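Local coordinates for penicillin-binding protein PbpB (Mycobacterium tuberculosis, PDB 6KGU) that builds the cell wall by cross-linking peptidoglycan from lipid intermediates, and is inhibited by beta-lactam antibiotics such as aztreonam, at residues Arg126-Gly131 against Asn136-Ile141; Phe321-Asn326 against Leu557-Thr562; Ile513-Pro518 against His528-Leu533. All coordinates share one frame; numbering follows the deposited sequence. Where two conformers were deposited one is given.

In the fold
Three contacts run through an elongated two-part molecule. Contact 1 lies in the range of the dimerisation domain, where the end of strand 122-127 meets helix 135-138 and strand 140-141; it closes before contact 2 opens. Contact 2 joins the end region of helix 317-323, beside bound aztreonam, to the C-terminal tail, and contact 3 lies inside the loop it closes, between strand 509-516 of the antiparallel transpeptidase sheet and the start of helix 531-544. The centres of contact 1 and contact 3 are about 27 Å apart. Those of contact 2 and contact 3 are about 22 Å apart. Contact 1 and contact 2 have centres about 46 Å apart, on opposite sides of the chain's centre.

Contact 1 (Arg126-Gly131 against Asn136-Ile141); sequences RQYPGG and NVVGGI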
# COMPACT_ATOMS: atom_id res chain seq x y z
N ARG A 126 -17.01 24.57 -9.65
CA ARG A 126 -16.42 23.23 -9.65
C ARG A 126 -17.40 22.25 -9.02
O ARG A 126 -17.97 22.53 -7.96
CB ARG A 126 -15.09 23.24 -8.90
CG ARG A 126 -14.19 22.06 -9.22
CD ARG A 126 -13.81 22.06 -10.71
NE ARG A 126 -12.67 21.19 -10.98
CZ ARG A 126 -12.32 20.76 -12.19
NH1 ARG A 126 -13.04 21.12 -13.25
NH2 ARG A 126 -11.26 19.96 -12.33
N GLN A 127 -17.60 21.10 -9.67
CA GLN A 127 -18.53 20.08 -9.22
C GLN A 127 -17.77 18.83 -8.81
O GLN A 127 -16.90 18.37 -9.55
CB GLN A 127 -19.53 19.73 -10.33
CG GLN A 127 -20.26 20.93 -10.88
CD GLN A 127 -21.14 21.58 -9.85
OE1 GLN A 127 -20.90 22.70 -9.44
NE2 GLN A 127 -22.15 20.86 -9.40
N TYR A 128 -18.14 18.25 -7.66
CA TYR A 128 -17.57 17.00 -7.16
C TYR A 128 -18.75 16.06 -6.96
O TYR A 128 -19.26 15.93 -5.85
CB TYR A 128 -16.77 17.20 -5.87
CG TYR A 128 -15.59 18.11 -6.06
CD1 TYR A 128 -14.39 17.63 -6.59
CD2 TYR A 128 -15.67 19.47 -5.76
CE1 TYR A 128 -13.31 18.47 -6.81
CE2 TYR A 128 -14.60 20.33 -5.97
CZ TYR A 128 -13.42 19.82 -6.49
OH TYR A 128 -12.34 20.65 -6.70
N PRO A 129 -19.23 15.42 -8.03
CA PRO A 129 -20.46 14.63 -7.91
C PRO A 129 -20.35 13.49 -6.92
O PRO A 129 -21.37 13.07 -6.38
CB PRO A 129 -20.69 14.12 -9.34
CG PRO A 129 -19.32 14.13 -9.97
CD PRO A 129 -18.64 15.35 -9.38
N GLY A 130 -19.14 12.99 -6.64
CA GLY A 130 -18.97 11.95 -5.64
C GLY A 130 -18.67 12.45 -4.25
O GLY A 130 -18.44 11.64 -3.34
N GLY A 131 -18.68 13.76 -4.03
CA GLY A 131 -18.43 14.27 -2.69
C GLY A 131 -17.03 13.91 -2.24
O GLY A 131 -16.04 14.27 -2.87
N ASN A 136 -9.03 12.45 -1.18
CA ASN A 136 -7.62 12.46 -0.76
C ASN A 136 -6.68 12.65 -1.95
O ASN A 136 -5.60 13.25 -1.81
CB ASN A 136 -7.29 11.15 -0.03
CG ASN A 136 -7.78 9.92 -0.79
OD1 ASN A 136 -8.95 9.81 -1.17
ND2 ASN A 136 -6.86 8.99 -1.04
N VAL A 137 -7.07 12.13 -3.11
CA VAL A 137 -6.30 12.23 -4.34
C VAL A 137 -6.68 13.49 -5.12
O VAL A 137 -5.81 14.29 -5.49
CB VAL A 137 -6.50 10.95 -5.18
CG1 VAL A 137 -6.08 11.15 -6.63
CG2 VAL A 137 -5.74 9.75 -4.54
N VAL A 138 -7.98 13.68 -5.33
CA VAL A 138 -8.47 14.74 -6.21
C VAL A 138 -8.17 16.12 -5.63
O VAL A 138 -7.71 17.02 -6.35
CB VAL A 138 -9.99 14.57 -6.46
CG1 VAL A 138 -10.60 15.85 -7.04
CG2 VAL A 138 -10.27 13.36 -7.35
N GLY A 139 -8.44 16.30 -4.34
CA GLY A 139 -8.26 17.59 -3.70
C GLY A 139 -9.48 18.50 -3.78
O GLY A 139 -10.62 18.01 -3.86
N GLY A 140 -9.26 19.81 -3.77
CA GLY A 140 -10.32 20.79 -3.82
C GLY A 140 -9.90 22.07 -4.52
O GLY A 140 -8.74 22.26 -4.89
N ILE A 141 -10.87 22.97 -4.67
CA ILE A 141 -10.73 24.17 -5.49
C ILE A 141 -10.68 25.38 -4.58
O ILE A 141 -11.23 25.37 -3.47
CB ILE A 141 -11.88 24.27 -6.52
CG1 ILE A 141 -11.44 24.99 -7.78
CG2 ILE A 141 -13.13 24.92 -5.91
CD1 ILE A 141 -10.46 24.19 -8.61
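Y128 pushes its phenol toward the backbone that joins helix 135-138 to strand 140-141. Its OH comes within 3.5 Å of G140 CA and lies 3.7 Å from I141 CB. The approach of Y128 OH to I141 N, at 3.4 Å, has too poor an angle for a hydrogen bond. At the CE1 edge of the ring, V138 CG1 sits 3.8 Å from Y128 CE1, near the ring plane, so the valine flanks the tyrosine without covering a face. Beside it, I141 CG2 meets R126 CB at 4.0 Å while the two side chains cross at about a right angle. All this belongs to the dimerisation-domain region of the transpeptidase family: strand 122-127 is an outermost strand of a mixed sheet, and strand 140-141 pairs in antiparallel fashion with 147-149. Because G139 turns with positive phi (89°), the chain can leave the helix and enter that short strand near the phenol oxygen. Farther out, E152 ties the arrangement together, its OE2 accepting a hydrogen bond from Y128 OH and forming a salt bridge with R126 NE. The arginine chain bends at chi2 (62°), and its other nitrogens reach T32 OG1 and the carbonyl of G19. Just after the tyrosine, a type I turn is closed by G131 N bonding to Y128 O at 2.9 Å.

Contact 2 (Phe321-Asn326 against Leu557-Thr562); sequences FGKSSN and LVLQAT. With AZR (2-({[(1Z)-1-(2-amino-1,3-thiazol-4-yl)-2-oxo-2-{[(2S,3S)-1-oxo-3-(sulfoamino)butan-2-yl]amino}ethylidene]amino}oxy)-2-methylpropanoic acid), chain B.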
# COMPACT_ATOMS: atom_id res chain seq x y z
N PHE A 321 7.84 -17.60 7.88
CA PHE A 321 7.06 -16.46 7.42
C PHE A 321 5.57 -16.63 7.69
O PHE A 321 4.89 -15.65 8.01
CB PHE A 321 7.38 -16.23 5.95
CG PHE A 321 8.85 -15.96 5.72
CD1 PHE A 321 9.42 -14.78 6.20
CD2 PHE A 321 9.67 -16.90 5.11
CE1 PHE A 321 10.79 -14.52 6.04
CE2 PHE A 321 11.03 -16.65 4.94
CZ PHE A 321 11.59 -15.45 5.40
N GLY A 322 5.05 -17.87 7.65
CA GLY A 322 3.64 -18.09 7.94
C GLY A 322 3.28 -17.79 9.38
O GLY A 322 2.20 -17.26 9.66
N LYS A 323 4.17 -18.14 10.33
CA LYS A 323 3.96 -17.86 11.75
C LYS A 323 4.61 -16.56 12.20
O LYS A 323 4.34 -16.11 13.32
CB LYS A 323 4.49 -19.02 12.61
CG LYS A 323 3.67 -20.31 12.46
CD LYS A 323 3.91 -21.31 13.58
CE LYS A 323 3.18 -22.64 13.31
NZ LYS A 323 1.69 -22.48 13.28
N SER A 324 5.45 -15.96 11.35
CA SER A 324 6.14 -14.71 11.63
C SER A 324 7.10 -14.85 12.81
O SER A 324 7.02 -14.13 13.81
CB SER A 324 5.14 -13.56 11.85
OG SER A 324 5.71 -12.30 11.47
N SER A 325 8.03 -15.80 12.68
CA SER A 325 9.13 -15.94 13.63
C SER A 325 10.20 -14.90 13.30
O SER A 325 10.80 -14.95 12.21
CB SER A 325 9.71 -17.35 13.59
OG SER A 325 10.92 -17.42 14.35
N ASN A 326 10.39 -13.92 14.19
CA ASN A 326 11.50 -12.97 14.06
C ASN A 326 12.84 -13.70 14.11
O ASN A 326 13.75 -13.38 13.34
CB ASN A 326 11.46 -11.91 15.16
CG ASN A 326 10.30 -10.93 15.04
OD1 ASN A 326 9.61 -10.86 14.02
ND2 ASN A 326 10.09 -10.15 16.09
N LEU A 557 -0.18 -26.51 3.19
CA LEU A 557 1.24 -26.21 3.35
C LEU A 557 1.69 -26.62 4.74
O LEU A 557 0.93 -26.58 5.71
CB LEU A 557 1.49 -24.71 3.13
CG LEU A 557 1.10 -24.06 1.79
CD1 LEU A 557 -0.41 -23.85 1.62
CD2 LEU A 557 1.80 -22.72 1.60
N VAL A 558 2.95 -27.03 4.84
CA VAL A 558 3.54 -27.42 6.11
C VAL A 558 4.38 -26.28 6.65
O VAL A 558 5.40 -25.90 6.05
CB VAL A 558 4.37 -28.71 5.99
CG1 VAL A 558 4.96 -29.03 7.35
CG2 VAL A 558 3.49 -29.86 5.48
N LEU A 559 3.96 -25.74 7.79
CA LEU A 559 4.65 -24.68 8.50
C LEU A 559 5.52 -25.20 9.63
O LEU A 559 6.50 -24.54 10.02
CB LEU A 559 3.64 -23.69 9.10
CG LEU A 559 2.77 -22.80 8.19
CD1 LEU A 559 1.83 -23.62 7.30
CD2 LEU A 559 1.96 -21.81 9.05
N GLN A 560 5.17 -26.36 10.16
CA GLN A 560 5.84 -26.94 11.32
C GLN A 560 5.96 -28.43 11.06
O GLN A 560 4.95 -29.09 10.81
CB GLN A 560 5.03 -26.65 12.59
CG GLN A 560 5.70 -26.99 13.88
CD GLN A 560 4.79 -26.66 15.06
OE1 GLN A 560 4.18 -25.59 15.11
NE2 GLN A 560 4.70 -27.59 16.01
N ALA A 561 7.18 -28.93 11.10
CA ALA A 561 7.46 -30.33 10.83
C ALA A 561 7.28 -31.13 12.12
O ALA A 561 6.65 -30.66 13.07
CB ALA A 561 8.87 -30.47 10.23
N THR A 562 7.84 -32.34 12.17
CA THR A 562 7.88 -33.12 13.41
C THR A 562 9.03 -32.62 14.28
O THR A 562 8.89 -32.47 15.49
CB THR A 562 8.04 -34.63 13.12
OG1 THR A 562 6.98 -35.08 12.27
CG2 THR A 562 8.02 -35.45 14.42
C7 AZR B . 4.86 -10.77 15.86
S8 AZR B . 9.25 -3.64 14.52
O9 AZR B . 5.20 -7.66 12.64
O10 AZR B . 8.20 -8.45 16.18
O11 AZR B . 5.99 -7.40 18.16
N12 AZR B . 4.36 -10.60 13.44
N13 AZR B . 6.22 -7.91 15.20
N14 AZR B . 6.60 -6.18 17.76
N15 AZR B . 7.69 -3.87 16.57
N16 AZR B . 8.29 -1.66 16.07
S17 AZR B . 2.82 -10.72 13.04
C18 AZR B . 4.78 -9.86 14.64
C19 AZR B . 6.09 -9.10 14.36
C20 AZR B . 5.95 -8.56 12.91
C21 AZR B . 7.29 -7.66 15.98
C22 AZR B . 7.24 -6.33 16.66
C23 AZR B . 5.23 -7.28 19.34
C24 AZR B . 7.90 -5.15 16.06
C25 AZR B . 8.71 -5.22 14.97
C26 AZR B . 8.33 -2.98 15.85
C27 AZR B . 4.01 -6.46 18.97
C28 AZR B . 4.83 -8.65 19.86
C29 AZR B . 6.08 -6.56 20.39
O30 AZR B . 7.28 -6.47 20.32
O31 AZR B . 5.37 -6.09 21.37
O32 AZR B . 2.20 -11.61 13.96
O33 AZR B . 2.79 -11.47 11.67
O34 AZR B . 2.31 -9.42 12.82
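The hydroxyl of S324 is gripped from several directions. The N12 atom of the aztreonam-derived ligand donates to S324 OG at 2.9 Å with an N-H...O angle of 155°, while K272 NZ and K475 NZ are hydrogen-bonded to the same oxygen. The hydroxyl stands opposite the backbone nitrogen (chi1 -152°), which carries it toward the ligand's sulfamate. Two residues on, the N326 side-chain amide divides its work: ND2 donates almost straight to the ligand carbonyl O10, at a modelled separation too short to be taken literally, and OD1 meets K272 NZ. Between them S325 caps helix 326-336 through its OG, bonded to G328 N and also to D306. Away from the ligand, this same piece of chain rests on the C-terminal tail. L559 CD2 lies 4.2 Å from G322 CA, and 4.1 Å from K323 CG, filling the angle between the glycine backbone and the root of the lysine. K323 crosses Q560 at about a right angle, CE 3.6 Å from OE1, and a bend at chi4 (-64°) brings its ammonium to the carbonyls of Y457 and Q459. S324 and N326 are consistent with the SxN element, and with S269 and K272 of SxxK and K475-T476 of KTG they match the signature of a penicillin-binding transpeptidase site; S269 is probably the residue acylated there.

Contact 3 (Ile513-Pro518 against His528-Leu533); sequences IMLDNP and HSAAPL. With CO (cobalt (II) ion), chain D.
A530 presents one methyl to two strand residues at once. L515 presses its CD1 against A530 CB at 3.4 Å, tighter than ordinary carbon contact, and I513 CG2 reaches the same methyl from along the strand at 3.8 Å. The alanine methyl is therefore a small bump seated between L515 CD1 and I513 CG2. I513 also packs against L533, both of its branches leaning on the same flank of the leucine: its CG2 lies 3.7 Å from L533 CD2, and its CD1 comes to 3.8 Å from L533 CG. The two side chains cross obliquely, and with CG anti to the backbone nitrogen (chi1 179°) L533 directs its CG and CD2 at the isoleucine. This is how the C-terminal helix 531-544 is laid against the antiparallel sheet of the penicillin-binding transpeptidase fold. Helix 199-216 shares that side, its A212 touching L533 and its S216 touching L515, while M514 points to the other side, toward W495 and T497. The helix starts at a capped turn, where A531 N bonds to S529 OG at 2.9 Å. At the far end of the interface the shape changes from packed aliphatic branches to a ring held by its nitrogens. H528 ND1 donates to P518 O at 3.1 Å, with the donor standing 39° above the carbonyl plane and the oxygen 16° out of the imidazole plane. With its other nitrogen, NE2, the ring binds a cobalt ion at 2.3 Å, and a water is a further ligand of that metal; the two attachments on H528 probably fix the rotation of its imidazole.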
# COMPACT_ATOMS: atom_id res chain seq x y z
N ILE A 513 -2.79 -2.46 3.46
CA ILE A 513 -3.67 -1.89 4.49
C ILE A 513 -2.82 -1.50 5.69
O ILE A 513 -1.88 -2.22 6.05
CB ILE A 513 -4.77 -2.89 4.93
CG1 ILE A 513 -5.72 -3.23 3.78
CG2 ILE A 513 -5.59 -2.36 6.14
CD1 ILE A 513 -6.42 -4.56 4.01
N MET A 514 -3.15 -0.39 6.34
CA MET A 514 -2.54 -0.06 7.61
C MET A 514 -3.59 0.52 8.55
O MET A 514 -4.46 1.28 8.13
CB MET A 514 -1.36 0.93 7.45
CG MET A 514 -0.65 1.20 8.77
SD MET A 514 -1.42 2.53 9.75
CE MET A 514 -0.73 3.96 8.91
N LEU A 515 -3.53 0.10 9.81
CA LEU A 515 -4.39 0.58 10.89
C LEU A 515 -3.53 1.20 11.98
O LEU A 515 -2.59 0.56 12.46
CB LEU A 515 -5.21 -0.54 11.52
CG LEU A 515 -6.39 -1.07 10.69
CD1 LEU A 515 -5.83 -1.96 9.66
CD2 LEU A 515 -7.37 -1.83 11.57
N ASP A 516 -3.87 2.42 12.38
CA ASP A 516 -3.11 3.12 13.41
C ASP A 516 -3.72 2.78 14.77
O ASP A 516 -4.76 3.31 15.15
CB ASP A 516 -3.11 4.63 13.16
CG ASP A 516 -2.31 5.40 14.22
OD1 ASP A 516 -1.90 4.81 15.24
OD2 ASP A 516 -2.10 6.61 14.03
N ASN A 517 -3.05 1.88 15.48
CA ASN A 517 -3.40 1.49 16.84
C ASN A 517 -4.86 1.09 17.07
O ASN A 517 -5.56 1.71 17.88
CB ASN A 517 -3.00 2.59 17.81
CG ASN A 517 -3.05 2.11 19.26
OD1 ASN A 517 -2.64 0.98 19.56
ND2 ASN A 517 -3.55 2.95 20.13
N PRO A 518 -5.35 0.05 16.40
CA PRO A 518 -6.72 -0.40 16.66
C PRO A 518 -6.83 -1.07 18.02
O PRO A 518 -5.88 -1.69 18.51
CB PRO A 518 -6.99 -1.40 15.52
CG PRO A 518 -5.63 -1.98 15.22
CD PRO A 518 -4.64 -0.85 15.47
N HIS A 528 -6.15 -7.42 16.85
CA HIS A 528 -5.54 -6.21 16.30
C HIS A 528 -5.17 -6.44 14.84
O HIS A 528 -4.11 -5.99 14.39
CB HIS A 528 -4.28 -5.80 17.07
CG HIS A 528 -4.47 -5.67 18.55
ND1 HIS A 528 -5.14 -4.61 19.14
CD2 HIS A 528 -4.06 -6.46 19.57
CE1 HIS A 528 -5.14 -4.76 20.45
NE2 HIS A 528 -4.50 -5.88 20.74
N SER A 529 -5.99 -7.17 14.11
CA SER A 529 -5.60 -7.65 12.79
C SER A 529 -6.32 -6.86 11.71
O SER A 529 -7.46 -6.44 11.89
CB SER A 529 -5.88 -9.15 12.65
OG SER A 529 -5.57 -9.58 11.33
N ALA A 530 -5.61 -6.65 10.60
CA ALA A 530 -6.18 -6.12 9.37
C ALA A 530 -6.59 -7.22 8.41
O ALA A 530 -7.13 -6.92 7.34
CB ALA A 530 -5.18 -5.19 8.67
N ALA A 531 -6.32 -8.48 8.75
CA ALA A 531 -6.69 -9.58 7.87
C ALA A 531 -8.16 -9.57 7.44
O ALA A 531 -8.41 -9.79 6.25
CB ALA A 531 -6.29 -10.91 8.54
N PRO A 532 -9.14 -9.27 8.30
CA PRO A 532 -10.54 -9.26 7.80
C PRO A 532 -10.80 -8.22 6.75
O PRO A 532 -11.64 -8.45 5.87
CB PRO A 532 -11.36 -8.99 9.07
CG PRO A 532 -10.49 -9.46 10.19
CD PRO A 532 -9.09 -9.11 9.76
N LEU A 533 -10.10 -7.07 6.78
CA LEU A 533 -10.33 -6.07 5.75
C LEU A 533 -9.78 -6.53 4.41
O LEU A 533 -10.38 -6.29 3.35
CB LEU A 533 -9.73 -4.73 6.17
CG LEU A 533 -9.84 -3.56 5.20
CD1 LEU A 533 -11.29 -3.36 4.73
CD2 LEU A 533 -9.33 -2.30 5.89
CO CO D . -5.27 -6.52 22.76
O HOH W 1 -7.46 -7.72 22.51